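Local coordinates for protein 11R-lipoxygenase (PDB 3VF1) that probably catalyses the insertion of molecular oxygen into polyunsaturated fatty acids at a non-heme iron, under regulation by calcium, at residues Lys312-Ile317 with Arg380-Gln385; His387-His392 with Val458-Lys463; Gln505-Ile510 with His562-Val567. All coordinates share one frame; numbering follows the deposited sequence.

Overall arrangement
All three contacts lie within the helical lipoxygenase domain. They follow one another along the chain, each closing before the next opens. Contacts 1 and 2 are neighbours, with centres about 10 Å apart. Both use helix 369-410, which packs against the loop 312-317 in contact 1 and against helix 456-465 in contact 2. The two contacts touch: K463 NZ probably donates a hydrogen bond to I313 O. Contact 3 joins helices 491-514 and 557-579. Its centre is about 27 Å from that of contact 2 and about 34 Å from that of contact 1. Helices 369-410 and 557-579 both supply iron ligands, so all three contacts pack a metal-bearing helix against other parts of the domain.

Contact 1. Residues Lys312-Ile317 with Arg380-Gln385; sequences KILEGI and RCADTQ
L314 packs its two methyl groups on A382 and Q385, and these apolar touches make up the whole contact. L314 CD1 comes down on the methyl of A382, with CD1 3.6 Å from CB. L314 CD2 meets the first carbon of the other side chain, 4.0 Å from Q385 CB. The leucine thus straddles two residues one helical turn apart. Its side chain and that of Q385 cross at about a right angle.

Q385 uses its amide within its own helix and beyond it. The side chain bends at chi2 (-55°), which folds its amide back along the helix, leaving CB towards L314. Q385 NE2 donates to C381 O at 3.0 Å, with a fairly straight N-H...O angle of 158°. The acceptor lies in the amide plane. C381 O also takes the backbone N of Q385, from the opposite face of its carbonyl plane. NE2 is shared with T594 O, so two carbonyl oxygens fix the rotation of this buried amide. In the loop, I317 N donates to L314 O at 3.1 Å and closes a type II beta turn. G316 has a positive phi there, and a side chain would press on E315 O.

R380 and D383 do not touch the loop. Within the helix R380 NH1 and D383 OD2 form a long pair at 3.7 Å, with the oxygen well out of the guanidinium plane. R380 also makes a cation-pi contact with F261.

The arrangement seats a loop between strands on the long central helix 369-410 of the lipoxygenase fold, which further along carries the iron ligands H392 and H397.

Contact 2. Residues His387-His392 with Val458-Lys463; sequences HQMITH and VTLMQK. With FE2 (Fe (II) ion), chain E.
M389 and M461 both set CG anti to the carbonyl carbon, but their chains then differ. M389 bends at chi2 and again at chi3, curling its methyl round. M461 stays extended at chi2 (-162°) and bends only at chi3. M389 CE ends alongside the thioether, 3.8 Å from M461 SD. M461 CG also passes close to the backbone, 3.4 Å from M389 O. With an alanine in place of M461, M389 CE is likely to lose its partner and a gap to open beside M389 O.

The helices run in roughly the same direction, their local axes 8.9 Å apart and crossing at -30°. Helix 369-410 widens here into a pi-type turn, in which H392 N donates to H387 O. Such a turn at the iron-ligand histidines is a feature of the lipoxygenase fold. H392 does not touch helix segment 458-463; it binds the iron through NE2 at 2.3 Å. H397, H575, N579 and the C-terminal carboxylate of I698 also bind the metal. A water 2.4 Å from the iron lies at the edge of the H392 ring, in its plane.

L460 splits its branches between M389 and I390. L460 CD2 touches M389 CB at 4.0 Å. L460 CD1 meets the tip of the isoleucine, 3.8 Å from I390 CD1, the two side chains crossing at about a right angle.

Contact 3. Residues Gln505-Ile510 with His562-Val567; sequences QFVQDI and HFLTVV
V507 faces T565 and L564 where two helices come close, with the CA atoms of V507 and T565 6.4 Å apart. V507 is the residue of its segment that reaches across. Its CG1 lies anti to the backbone N (chi1 168°), and this swings the methyl onto the neighbouring leucine. V507 CG1 sits 3.9 Å from L564 CB. It therefore meets the root of the leucine rather than its methyl groups, and the two side chains cross at about a right angle. The side chain of L564 also touches L420, L421 and I511.

T565 approaches the same valine with its oxygen. T565 OG1 is 4.0 Å from V507 CB, a loose van der Waals approach. This buried hydroxyl finds its polar partner in its own helix. OG1 stands beside the backbone N (chi1 -65°) and donates to V561 O one turn earlier. The hydroxyl is thus satisfied and can face an apolar neighbour.

On the more open flank of the first helix, Q505 and D509 bond one turn apart. Q505 NE2 donates to D509 OD1 at 3.0 Å, with an N-H...O angle of 140°. The amide meets the syn side of the oxygen, from well out of the carboxylate plane. The other oxygen, D509 OD2, forms a salt bridge with K661, which ties this flank to helix 653-676.

Helix 491-514 thus lies between helix 653-676, where F506 stacks on F662, and helix 557-579, which carries the iron ligands H575 and N579 beyond this contact. Helix 416-425 fills in beside both segments, with L420 touching F506, I510 and L564.

Contact 1. Residues Lys312-Ile317 with Arg380-Gln385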
ATOM      1  N   LYS A 312      -2.711 -13.303 -20.187  1.00 31.95           N
ATOM      2  CA  LYS A 312      -4.020 -13.723 -20.669  1.00 29.80           C
ATOM      3  C   LYS A 312      -5.143 -12.858 -20.106  1.00 29.35           C
ATOM      4  O   LYS A 312      -6.165 -12.657 -20.757  1.00 30.06           O
ATOM      5  CB  LYS A 312      -4.264 -15.183 -20.288  1.00 33.35           C
ATOM      6  CG  LYS A 312      -5.622 -15.714 -20.703  1.00 39.37           C
ATOM      7  CD  LYS A 312      -5.746 -17.201 -20.413  1.00 47.81           C
ATOM      8  CE  LYS A 312      -7.058 -17.763 -20.936  1.00 57.90           C
ATOM      9  NZ  LYS A 312      -7.138 -19.242 -20.763  1.00 63.25           N
ATOM     10  N   ILE A 313      -4.956 -12.351 -18.893  1.00 28.28           N
ATOM     11  CA  ILE A 313      -6.015 -11.621 -18.202  1.00 30.15           C
ATOM     12  C   ILE A 313      -6.445 -10.359 -18.951  1.00 31.47           C
ATOM     13  O   ILE A 313      -7.552  -9.863 -18.753  1.00 36.07           O
ATOM     14  CB  ILE A 313      -5.600 -11.248 -16.760  1.00 27.95           C
ATOM     15  CG1 ILE A 313      -6.811 -10.735 -15.980  1.00 29.99           C
ATOM     16  CG2 ILE A 313      -4.481 -10.211 -16.769  1.00 28.13           C
ATOM     17  CD1 ILE A 313      -6.573 -10.610 -14.492  1.00 32.10           C
ATOM     18  N   LEU A 314      -5.576  -9.846 -19.815  1.00 30.56           N
ATOM     19  CA  LEU A 314      -5.897  -8.652 -20.592  1.00 31.01           C
ATOM     20  C   LEU A 314      -6.895  -8.947 -21.708  1.00 32.30           C
ATOM     21  O   LEU A 314      -7.434  -8.033 -22.330  1.00 33.19           O
ATOM     22  CB  LEU A 314      -4.626  -8.041 -21.183  1.00 26.97           C
ATOM     23  CG  LEU A 314      -3.743  -7.289 -20.186  1.00 28.96           C
ATOM     24  CD1 LEU A 314      -2.412  -6.912 -20.818  1.00 29.78           C
ATOM     25  CD2 LEU A 314      -4.463  -6.051 -19.676  1.00 30.07           C
ATOM     26  N   GLU A 315      -7.140 -10.228 -21.956  1.00 32.67           N
ATOM     27  CA  GLU A 315      -8.066 -10.635 -23.001  1.00 35.86           C
ATOM     28  C   GLU A 315      -9.480 -10.167 -22.671  1.00 35.90           C
ATOM     29  O   GLU A 315     -10.017 -10.491 -21.613  1.00 33.01           O
ATOM     30  CB  GLU A 315      -8.034 -12.155 -23.163  1.00 36.92           C
ATOM     31  CG  GLU A 315      -8.412 -12.645 -24.550  1.00 48.35           C
ATOM     32  CD  GLU A 315      -8.047 -14.101 -24.770  1.00 61.27           C
ATOM     33  OE1 GLU A 315      -7.807 -14.811 -23.769  1.00 56.86           O
ATOM     34  OE2 GLU A 315      -7.991 -14.532 -25.943  1.00 61.07           O
ATOM     35  N   GLY A 316     -10.075  -9.397 -23.578  1.00 35.09           N
ATOM     36  CA  GLY A 316     -11.430  -8.911 -23.395  1.00 35.55           C
ATOM     37  C   GLY A 316     -11.502  -7.509 -22.813  1.00 38.95           C
ATOM     38  O   GLY A 316     -12.573  -6.908 -22.765  1.00 44.96           O
ATOM     39  N   ILE A 317     -10.364  -6.985 -22.369  1.00 40.06           N
ATOM     40  CA  ILE A 317     -10.317  -5.644 -21.798  1.00 38.31           C
ATOM     41  C   ILE A 317     -10.221  -4.599 -22.910  1.00 38.48           C
ATOM     42  O   ILE A 317      -9.260  -4.594 -23.680  1.00 39.70           O
ATOM     43  CB  ILE A 317      -9.118  -5.478 -20.848  1.00 35.82           C
ATOM     44  CG1 ILE A 317      -9.107  -6.597 -19.802  1.00 34.09           C
ATOM     45  CG2 ILE A 317      -9.154  -4.112 -20.176  1.00 31.58           C
ATOM     46  CD1 ILE A 317     -10.359  -6.659 -18.950  1.00 34.24           C
ATOM     47  N   ARG A 380       6.165  -5.044 -22.184  1.00 22.95           N
ATOM     48  CA  ARG A 380       6.236  -4.180 -21.011  1.00 25.18           C
ATOM     49  C   ARG A 380       4.966  -3.353 -20.854  1.00 25.07           C
ATOM     50  O   ARG A 380       4.512  -3.103 -19.738  1.00 26.24           O
ATOM     51  CB  ARG A 380       7.447  -3.251 -21.109  1.00 27.20           C
ATOM     52  CG  ARG A 380       8.780  -3.968 -21.034  1.00 32.57           C
ATOM     53  CD  ARG A 380       9.009  -4.560 -19.654  1.00 31.88           C
ATOM     54  NE  ARG A 380       9.102  -3.528 -18.623  1.00 35.87           N
ATOM     55  CZ  ARG A 380       8.993  -3.757 -17.318  1.00 36.95           C
ATOM     56  NH1 ARG A 380       8.774  -4.984 -16.864  1.00 34.76           N
ATOM     57  NH2 ARG A 380       9.093  -2.750 -16.461  1.00 36.98           N
ATOM     58  N   CYS A 381       4.394  -2.924 -21.972  1.00 22.85           N
ATOM     59  CA  CYS A 381       3.176  -2.129 -21.938  1.00 25.59           C
ATOM     60  C   CYS A 381       2.055  -2.919 -21.273  1.00 26.31           C
ATOM     61  O   CYS A 381       1.314  -2.386 -20.448  1.00 23.53           O
ATOM     62  CB  CYS A 381       2.763  -1.706 -23.348  1.00 26.27           C
ATOM     63  SG  CYS A 381       1.447  -0.457 -23.377  1.00 31.57           S
ATOM     64  N   ALA A 382       1.942  -4.192 -21.634  1.00 26.64           N
ATOM     65  CA  ALA A 382       0.959  -5.073 -21.021  1.00 24.86           C
ATOM     66  C   ALA A 382       1.206  -5.165 -19.519  1.00 25.71           C
ATOM     67  O   ALA A 382       0.269  -5.118 -18.717  1.00 28.29           O
ATOM     68  CB  ALA A 382       1.020  -6.453 -21.652  1.00 21.78           C
ATOM     69  N   ASP A 383       2.475  -5.293 -19.142  1.00 23.97           N
ATOM     70  CA  ASP A 383       2.847  -5.429 -17.739  1.00 25.23           C
ATOM     71  C   ASP A 383       2.481  -4.176 -16.952  1.00 23.88           C
ATOM     72  O   ASP A 383       2.106  -4.258 -15.784  1.00 27.51           O
ATOM     73  CB  ASP A 383       4.346  -5.713 -17.610  1.00 23.95           C
ATOM     74  CG  ASP A 383       4.770  -5.963 -16.175  1.00 29.94           C
ATOM     75  OD1 ASP A 383       4.599  -7.103 -15.692  1.00 26.26           O
ATOM     76  OD2 ASP A 383       5.277  -5.018 -15.533  1.00 34.71           O
ATOM     77  N   THR A 384       2.588  -3.020 -17.598  1.00 23.34           N
ATOM     78  CA  THR A 384       2.237  -1.755 -16.960  1.00 25.26           C
ATOM     79  C   THR A 384       0.757  -1.727 -16.597  1.00 26.67           C
ATOM     80  O   THR A 384       0.388  -1.294 -15.507  1.00 27.97           O
ATOM     81  CB  THR A 384       2.546  -0.553 -17.872  1.00 25.41           C
ATOM     82  OG1 THR A 384       3.956  -0.483 -18.109  1.00 26.42           O
ATOM     83  CG2 THR A 384       2.072   0.743 -17.227  1.00 26.54           C
ATOM     84  N   GLN A 385      -0.085  -2.191 -17.515  1.00 25.05           N
ATOM     85  CA  GLN A 385      -1.519  -2.252 -17.266  1.00 27.57           C
ATOM     86  C   GLN A 385      -1.751  -3.089 -16.018  1.00 27.21           C
ATOM     87  O   GLN A 385      -2.497  -2.702 -15.118  1.00 26.63           O
ATOM     88  CB  GLN A 385      -2.267  -2.890 -18.445  1.00 27.30           C
ATOM     89  CG  GLN A 385      -1.857  -2.405 -19.828  1.00 27.33           C
ATOM     90  CD  GLN A 385      -1.950  -0.901 -19.981  1.00 29.92           C
ATOM     91  OE1 GLN A 385      -3.034  -0.326 -19.897  1.00 32.38           O
ATOM     92  NE2 GLN A 385      -0.810  -0.256 -20.209  1.00 25.81           N
TER

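Contact 2. Residues His387-His392 with Val458-Lys463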
ATOM      1  N   HIS A 387       0.425  -3.896 -13.608  1.00 24.64           N
ATOM      2  CA  HIS A 387       1.023  -3.336 -12.401  1.00 26.14           C
ATOM      3  C   HIS A 387       0.168  -2.238 -11.778  1.00 24.75           C
ATOM      4  O   HIS A 387      -0.081  -2.245 -10.575  1.00 27.26           O
ATOM      5  CB  HIS A 387       2.412  -2.773 -12.691  1.00 25.12           C
ATOM      6  CG  HIS A 387       2.943  -1.904 -11.595  1.00 26.06           C
ATOM      7  ND1 HIS A 387       3.032  -0.533 -11.711  1.00 28.63           N
ATOM      8  CD2 HIS A 387       3.391  -2.207 -10.355  1.00 29.50           C
ATOM      9  CE1 HIS A 387       3.525  -0.031 -10.594  1.00 28.08           C
ATOM     10  NE2 HIS A 387       3.751  -1.025  -9.754  1.00 29.44           N
ATOM     11  N   GLN A 388      -0.273  -1.291 -12.599  1.00 24.40           N
ATOM     12  CA  GLN A 388      -1.004  -0.134 -12.099  1.00 26.13           C
ATOM     13  C   GLN A 388      -2.341  -0.517 -11.474  1.00 28.40           C
ATOM     14  O   GLN A 388      -2.658  -0.089 -10.367  1.00 32.55           O
ATOM     15  CB  GLN A 388      -1.236   0.875 -13.225  1.00 25.97           C
ATOM     16  CG  GLN A 388       0.022   1.582 -13.692  1.00 30.89           C
ATOM     17  CD  GLN A 388       0.638   2.450 -12.608  1.00 37.12           C
ATOM     18  OE1 GLN A 388      -0.046   2.894 -11.686  1.00 38.26           O
ATOM     19  NE2 GLN A 388       1.939   2.692 -12.713  1.00 35.55           N
ATOM     20  N   MET A 389      -3.120  -1.325 -12.183  1.00 27.55           N
ATOM     21  CA  MET A 389      -4.483  -1.624 -11.761  1.00 26.90           C
ATOM     22  C   MET A 389      -4.573  -2.804 -10.795  1.00 27.23           C
ATOM     23  O   MET A 389      -5.347  -2.766  -9.838  1.00 31.83           O
ATOM     24  CB  MET A 389      -5.365  -1.889 -12.982  1.00 27.02           C
ATOM     25  CG  MET A 389      -5.367  -0.758 -13.999  1.00 27.72           C
ATOM     26  SD  MET A 389      -5.566   0.868 -13.234  1.00 33.41           S
ATOM     27  CE  MET A 389      -7.064   0.627 -12.284  1.00 26.84           C
ATOM     28  N   ILE A 390      -3.787  -3.847 -11.037  1.00 23.70           N
ATOM     29  CA  ILE A 390      -3.888  -5.066 -10.236  1.00 25.48           C
ATOM     30  C   ILE A 390      -2.865  -5.112  -9.105  1.00 27.70           C
ATOM     31  O   ILE A 390      -3.229  -5.245  -7.936  1.00 29.26           O
ATOM     32  CB  ILE A 390      -3.741  -6.329 -11.109  1.00 26.50           C
ATOM     33  CG1 ILE A 390      -4.954  -6.466 -12.032  1.00 26.05           C
ATOM     34  CG2 ILE A 390      -3.599  -7.570 -10.237  1.00 23.93           C
ATOM     35  CD1 ILE A 390      -4.887  -7.647 -12.979  1.00 30.27           C
ATOM     36  N   THR A 391      -1.587  -5.002  -9.451  1.00 25.31           N
ATOM     37  CA  THR A 391      -0.522  -5.128  -8.462  1.00 26.49           C
ATOM     38  C   THR A 391      -0.551  -3.996  -7.441  1.00 27.58           C
ATOM     39  O   THR A 391      -0.333  -4.221  -6.252  1.00 26.04           O
ATOM     40  CB  THR A 391       0.864  -5.154  -9.125  1.00 26.15           C
ATOM     41  OG1 THR A 391       0.923  -6.233 -10.066  1.00 29.74           O
ATOM     42  CG2 THR A 391       1.957  -5.329  -8.076  1.00 25.85           C
ATOM     43  N   HIS A 392      -0.816  -2.779  -7.903  1.00 26.09           N
ATOM     44  CA  HIS A 392      -0.776  -1.620  -7.018  1.00 26.83           C
ATOM     45  C   HIS A 392      -2.140  -1.278  -6.432  1.00 29.09           C
ATOM     46  O   HIS A 392      -2.372  -1.477  -5.243  1.00 32.83           O
ATOM     47  CB  HIS A 392      -0.204  -0.402  -7.743  1.00 28.47           C
ATOM     48  CG  HIS A 392      -0.152   0.831  -6.896  1.00 33.36           C
ATOM     49  ND1 HIS A 392      -0.628   2.051  -7.326  1.00 34.39           N
ATOM     50  CD2 HIS A 392       0.312   1.031  -5.640  1.00 32.91           C
ATOM     51  CE1 HIS A 392      -0.455   2.950  -6.374  1.00 35.35           C
ATOM     52  NE2 HIS A 392       0.113   2.357  -5.339  1.00 33.95           N
ATOM     53  N   VAL A 458     -11.038  -0.322 -14.706  1.00 32.07           N
ATOM     54  CA  VAL A 458     -11.859  -0.846 -13.622  1.00 33.88           C
ATOM     55  C   VAL A 458     -12.218  -2.299 -13.900  1.00 33.21           C
ATOM     56  O   VAL A 458     -12.235  -3.131 -12.997  1.00 32.33           O
ATOM     57  CB  VAL A 458     -13.159  -0.040 -13.444  1.00 34.52           C
ATOM     58  CG1 VAL A 458     -14.014  -0.651 -12.343  1.00 35.76           C
ATOM     59  CG2 VAL A 458     -12.846   1.413 -13.131  1.00 34.23           C
ATOM     60  N   THR A 459     -12.500  -2.595 -15.163  1.00 34.79           N
ATOM     61  CA  THR A 459     -12.868  -3.944 -15.575  1.00 33.18           C
ATOM     62  C   THR A 459     -11.726  -4.925 -15.324  1.00 32.36           C
ATOM     63  O   THR A 459     -11.962  -6.089 -15.009  1.00 29.30           O
ATOM     64  CB  THR A 459     -13.251  -3.982 -17.067  1.00 35.33           C
ATOM     65  OG1 THR A 459     -14.311  -3.052 -17.314  1.00 37.74           O
ATOM     66  CG2 THR A 459     -13.699  -5.377 -17.476  1.00 32.04           C
ATOM     67  N   LEU A 460     -10.490  -4.452 -15.462  1.00 31.89           N
ATOM     68  CA  LEU A 460      -9.322  -5.296 -15.230  1.00 30.74           C
ATOM     69  C   LEU A 460      -9.218  -5.675 -13.756  1.00 32.79           C
ATOM     70  O   LEU A 460      -8.873  -6.807 -13.419  1.00 31.16           O
ATOM     71  CB  LEU A 460      -8.043  -4.583 -15.677  1.00 28.33           C
ATOM     72  CG  LEU A 460      -6.741  -5.358 -15.461  1.00 26.94           C
ATOM     73  CD1 LEU A 460      -6.792  -6.712 -16.149  1.00 25.15           C
ATOM     74  CD2 LEU A 460      -5.556  -4.548 -15.958  1.00 26.82           C
ATOM     75  N   MET A 461      -9.514  -4.720 -12.881  1.00 31.63           N
ATOM     76  CA  MET A 461      -9.510  -4.977 -11.447  1.00 29.84           C
ATOM     77  C   MET A 461     -10.597  -5.979 -11.085  1.00 31.88           C
ATOM     78  O   MET A 461     -10.359  -6.930 -10.342  1.00 33.60           O
ATOM     79  CB  MET A 461      -9.726  -3.679 -10.672  1.00 27.14           C
ATOM     80  CG  MET A 461      -8.576  -2.696 -10.786  1.00 27.90           C
ATOM     81  SD  MET A 461      -8.611  -1.439  -9.500  1.00 32.74           S
ATOM     82  CE  MET A 461     -10.151  -0.602  -9.879  1.00 32.20           C
ATOM     83  N   GLN A 462     -11.793  -5.757 -11.619  1.00 31.25           N
ATOM     84  CA  GLN A 462     -12.924  -6.634 -11.356  1.00 30.57           C
ATOM     85  C   GLN A 462     -12.624  -8.054 -11.813  1.00 31.16           C
ATOM     86  O   GLN A 462     -13.038  -9.023 -11.177  1.00 32.54           O
ATOM     87  CB  GLN A 462     -14.171  -6.115 -12.067  1.00 30.84           C
ATOM     88  CG  GLN A 462     -14.679  -4.790 -11.526  1.00 31.24           C
ATOM     89  CD  GLN A 462     -15.851  -4.248 -12.318  1.00 34.22           C
ATOM     90  OE1 GLN A 462     -15.867  -4.313 -13.548  1.00 34.39           O
ATOM     91  NE2 GLN A 462     -16.845  -3.714 -11.615  1.00 34.84           N
ATOM     92  N   LYS A 463     -11.900  -8.174 -12.920  1.00 32.36           N
ATOM     93  CA  LYS A 463     -11.594  -9.480 -13.486  1.00 33.05           C
ATOM     94  C   LYS A 463     -10.633 -10.259 -12.594  1.00 32.02           C
ATOM     95  O   LYS A 463     -10.758 -11.475 -12.453  1.00 33.24           O
ATOM     96  CB  LYS A 463     -11.007  -9.330 -14.890  1.00 32.00           C
ATOM     97  CG  LYS A 463     -10.878 -10.644 -15.640  1.00 35.76           C
ATOM     98  CD  LYS A 463     -10.446 -10.427 -17.081  1.00 36.19           C
ATOM     99  CE  LYS A 463     -10.363 -11.744 -17.837  1.00 32.61           C
ATOM    100  NZ  LYS A 463      -9.879 -11.562 -19.231  1.00 38.16           N
TER
HETATM  101 FE   FE2 E 701      -0.016   3.677  -3.483  1.00 40.14          FE
HETATM  102  O   HOH W   1       0.296   5.637  -4.735  1.00 43.10           O

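Contact 3. Residues Gln505-Ile510 with His562-Val567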
ATOM      1  N   GLN A 505       7.220 -12.625  13.138  1.00 29.99           N
ATOM      2  CA  GLN A 505       7.733 -12.807  14.488  1.00 31.65           C
ATOM      3  C   GLN A 505       7.176 -11.735  15.419  1.00 33.31           C
ATOM      4  O   GLN A 505       6.777 -12.027  16.546  1.00 35.38           O
ATOM      5  CB  GLN A 505       9.262 -12.758  14.490  1.00 29.25           C
ATOM      6  CG  GLN A 505       9.883 -13.089  15.833  1.00 37.28           C
ATOM      7  CD  GLN A 505       9.539 -14.489  16.295  1.00 42.33           C
ATOM      8  OE1 GLN A 505       9.743 -15.459  15.566  1.00 51.04           O
ATOM      9  NE2 GLN A 505       9.003 -14.602  17.505  1.00 39.44           N
ATOM     10  N   PHE A 506       7.148 -10.495  14.943  1.00 31.65           N
ATOM     11  CA  PHE A 506       6.649  -9.381  15.742  1.00 32.61           C
ATOM     12  C   PHE A 506       5.175  -9.559  16.087  1.00 29.69           C
ATOM     13  O   PHE A 506       4.778  -9.421  17.242  1.00 30.46           O
ATOM     14  CB  PHE A 506       6.855  -8.057  15.004  1.00 28.68           C
ATOM     15  CG  PHE A 506       6.147  -6.894  15.640  1.00 30.05           C
ATOM     16  CD1 PHE A 506       6.456  -6.503  16.931  1.00 28.99           C
ATOM     17  CD2 PHE A 506       5.178  -6.188  14.945  1.00 28.03           C
ATOM     18  CE1 PHE A 506       5.809  -5.435  17.519  1.00 30.00           C
ATOM     19  CE2 PHE A 506       4.530  -5.116  15.530  1.00 28.65           C
ATOM     20  CZ  PHE A 506       4.845  -4.740  16.817  1.00 28.66           C
ATOM     21  N   VAL A 507       4.364  -9.863  15.080  1.00 30.10           N
ATOM     22  CA  VAL A 507       2.937 -10.063  15.290  1.00 30.98           C
ATOM     23  C   VAL A 507       2.692 -11.214  16.258  1.00 32.57           C
ATOM     24  O   VAL A 507       1.804 -11.144  17.103  1.00 36.00           O
ATOM     25  CB  VAL A 507       2.208 -10.344  13.962  1.00 30.58           C
ATOM     26  CG1 VAL A 507       0.787 -10.831  14.219  1.00 29.97           C
ATOM     27  CG2 VAL A 507       2.197  -9.095  13.093  1.00 28.15           C
ATOM     28  N   GLN A 508       3.487 -12.270  16.137  1.00 32.19           N
ATOM     29  CA  GLN A 508       3.355 -13.426  17.014  1.00 32.17           C
ATOM     30  C   GLN A 508       3.684 -13.055  18.456  1.00 34.05           C
ATOM     31  O   GLN A 508       3.000 -13.482  19.385  1.00 33.91           O
ATOM     32  CB  GLN A 508       4.269 -14.559  16.548  1.00 31.00           C
ATOM     33  CG  GLN A 508       4.138 -15.832  17.368  1.00 34.56           C
ATOM     34  CD  GLN A 508       4.933 -16.985  16.787  1.00 40.18           C
ATOM     35  OE1 GLN A 508       6.103 -17.176  17.117  1.00 45.47           O
ATOM     36  NE2 GLN A 508       4.298 -17.760  15.916  1.00 42.38           N
ATOM     37  N   ASP A 509       4.734 -12.260  18.638  1.00 30.82           N
ATOM     38  CA  ASP A 509       5.136 -11.823  19.969  1.00 31.63           C
ATOM     39  C   ASP A 509       4.019 -11.027  20.634  1.00 35.16           C
ATOM     40  O   ASP A 509       3.672 -11.277  21.787  1.00 35.54           O
ATOM     41  CB  ASP A 509       6.410 -10.978  19.900  1.00 33.33           C
ATOM     42  CG  ASP A 509       7.634 -11.796  19.536  1.00 41.24           C
ATOM     43  OD1 ASP A 509       7.547 -13.042  19.563  1.00 42.41           O
ATOM     44  OD2 ASP A 509       8.685 -11.192  19.232  1.00 40.64           O
ATOM     45  N   ILE A 510       3.454 -10.072  19.902  1.00 30.73           N
ATOM     46  CA  ILE A 510       2.385  -9.234  20.430  1.00 31.41           C
ATOM     47  C   ILE A 510       1.170 -10.072  20.803  1.00 33.44           C
ATOM     48  O   ILE A 510       0.618  -9.932  21.893  1.00 33.32           O
ATOM     49  CB  ILE A 510       1.951  -8.165  19.408  1.00 32.61           C
ATOM     50  CG1 ILE A 510       3.092  -7.175  19.151  1.00 30.56           C
ATOM     51  CG2 ILE A 510       0.709  -7.430  19.895  1.00 30.71           C
ATOM     52  CD1 ILE A 510       3.569  -6.443  20.392  1.00 32.80           C
ATOM     53  N   HIS A 562      -1.198 -15.176  11.278  1.00 33.15           N
ATOM     54  CA  HIS A 562      -0.989 -15.191   9.836  1.00 32.07           C
ATOM     55  C   HIS A 562      -1.758 -14.066   9.159  1.00 30.62           C
ATOM     56  O   HIS A 562      -1.188 -13.281   8.403  1.00 32.20           O
ATOM     57  CB  HIS A 562      -1.414 -16.529   9.234  1.00 33.73           C
ATOM     58  CG  HIS A 562      -1.251 -16.594   7.747  1.00 34.83           C
ATOM     59  ND1 HIS A 562      -0.025 -16.758   7.140  1.00 34.63           N
ATOM     60  CD2 HIS A 562      -2.157 -16.502   6.746  1.00 35.67           C
ATOM     61  CE1 HIS A 562      -0.184 -16.773   5.828  1.00 32.97           C
ATOM     62  NE2 HIS A 562      -1.468 -16.618   5.562  1.00 35.19           N
ATOM     63  N   PHE A 563      -3.057 -13.991   9.432  1.00 28.55           N
ATOM     64  CA  PHE A 563      -3.907 -12.995   8.793  1.00 27.24           C
ATOM     65  C   PHE A 563      -3.398 -11.583   9.060  1.00 26.37           C
ATOM     66  O   PHE A 563      -3.423 -10.734   8.175  1.00 28.72           O
ATOM     67  CB  PHE A 563      -5.352 -13.128   9.274  1.00 28.53           C
ATOM     68  CG  PHE A 563      -6.331 -12.328   8.465  1.00 30.28           C
ATOM     69  CD1 PHE A 563      -6.938 -12.878   7.347  1.00 30.64           C
ATOM     70  CD2 PHE A 563      -6.638 -11.024   8.814  1.00 30.48           C
ATOM     71  CE1 PHE A 563      -7.837 -12.145   6.597  1.00 28.43           C
ATOM     72  CE2 PHE A 563      -7.539 -10.286   8.067  1.00 30.60           C
ATOM     73  CZ  PHE A 563      -8.138 -10.847   6.957  1.00 28.93           C
ATOM     74  N   LEU A 564      -2.933 -11.337  10.280  1.00 28.57           N
ATOM     75  CA  LEU A 564      -2.437 -10.016  10.651  1.00 29.00           C
ATOM     76  C   LEU A 564      -1.079  -9.743  10.014  1.00 29.67           C
ATOM     77  O   LEU A 564      -0.761  -8.604   9.676  1.00 31.25           O
ATOM     78  CB  LEU A 564      -2.342  -9.888  12.172  1.00 30.51           C
ATOM     79  CG  LEU A 564      -3.675  -9.953  12.922  1.00 30.03           C
ATOM     80  CD1 LEU A 564      -3.439  -9.962  14.423  1.00 29.21           C
ATOM     81  CD2 LEU A 564      -4.571  -8.794  12.528  1.00 28.90           C
ATOM     82  N   THR A 565      -0.277 -10.793   9.855  1.00 28.67           N
ATOM     83  CA  THR A 565       1.013 -10.667   9.191  1.00 27.29           C
ATOM     84  C   THR A 565       0.803 -10.207   7.752  1.00 30.36           C
ATOM     85  O   THR A 565       1.523  -9.343   7.252  1.00 30.85           O
ATOM     86  CB  THR A 565       1.783 -12.000   9.192  1.00 28.36           C
ATOM     87  OG1 THR A 565       2.110 -12.369  10.539  1.00 32.96           O
ATOM     88  CG2 THR A 565       3.067 -11.886   8.386  1.00 26.02           C
ATOM     89  N   VAL A 566      -0.194 -10.790   7.092  1.00 27.98           N
ATOM     90  CA  VAL A 566      -0.544 -10.410   5.729  1.00 25.84           C
ATOM     91  C   VAL A 566      -0.866  -8.923   5.642  1.00 29.32           C
ATOM     92  O   VAL A 566      -0.408  -8.236   4.731  1.00 30.71           O
ATOM     93  CB  VAL A 566      -1.756 -11.217   5.215  1.00 26.11           C
ATOM     94  CG1 VAL A 566      -2.378 -10.544   3.997  1.00 28.15           C
ATOM     95  CG2 VAL A 566      -1.347 -12.645   4.888  1.00 27.05           C
ATOM     96  N   VAL A 567      -1.654  -8.431   6.591  1.00 29.03           N
ATOM     97  CA  VAL A 567      -2.088  -7.039   6.577  1.00 28.18           C
ATOM     98  C   VAL A 567      -0.913  -6.086   6.779  1.00 27.45           C
ATOM     99  O   VAL A 567      -0.736  -5.136   6.019  1.00 29.33           O
ATOM    100  CB  VAL A 567      -3.147  -6.768   7.664  1.00 29.43           C
ATOM    101  CG1 VAL A 567      -3.506  -5.289   7.703  1.00 26.41           C
ATOM    102  CG2 VAL A 567      -4.387  -7.608   7.416  1.00 26.90           C
TER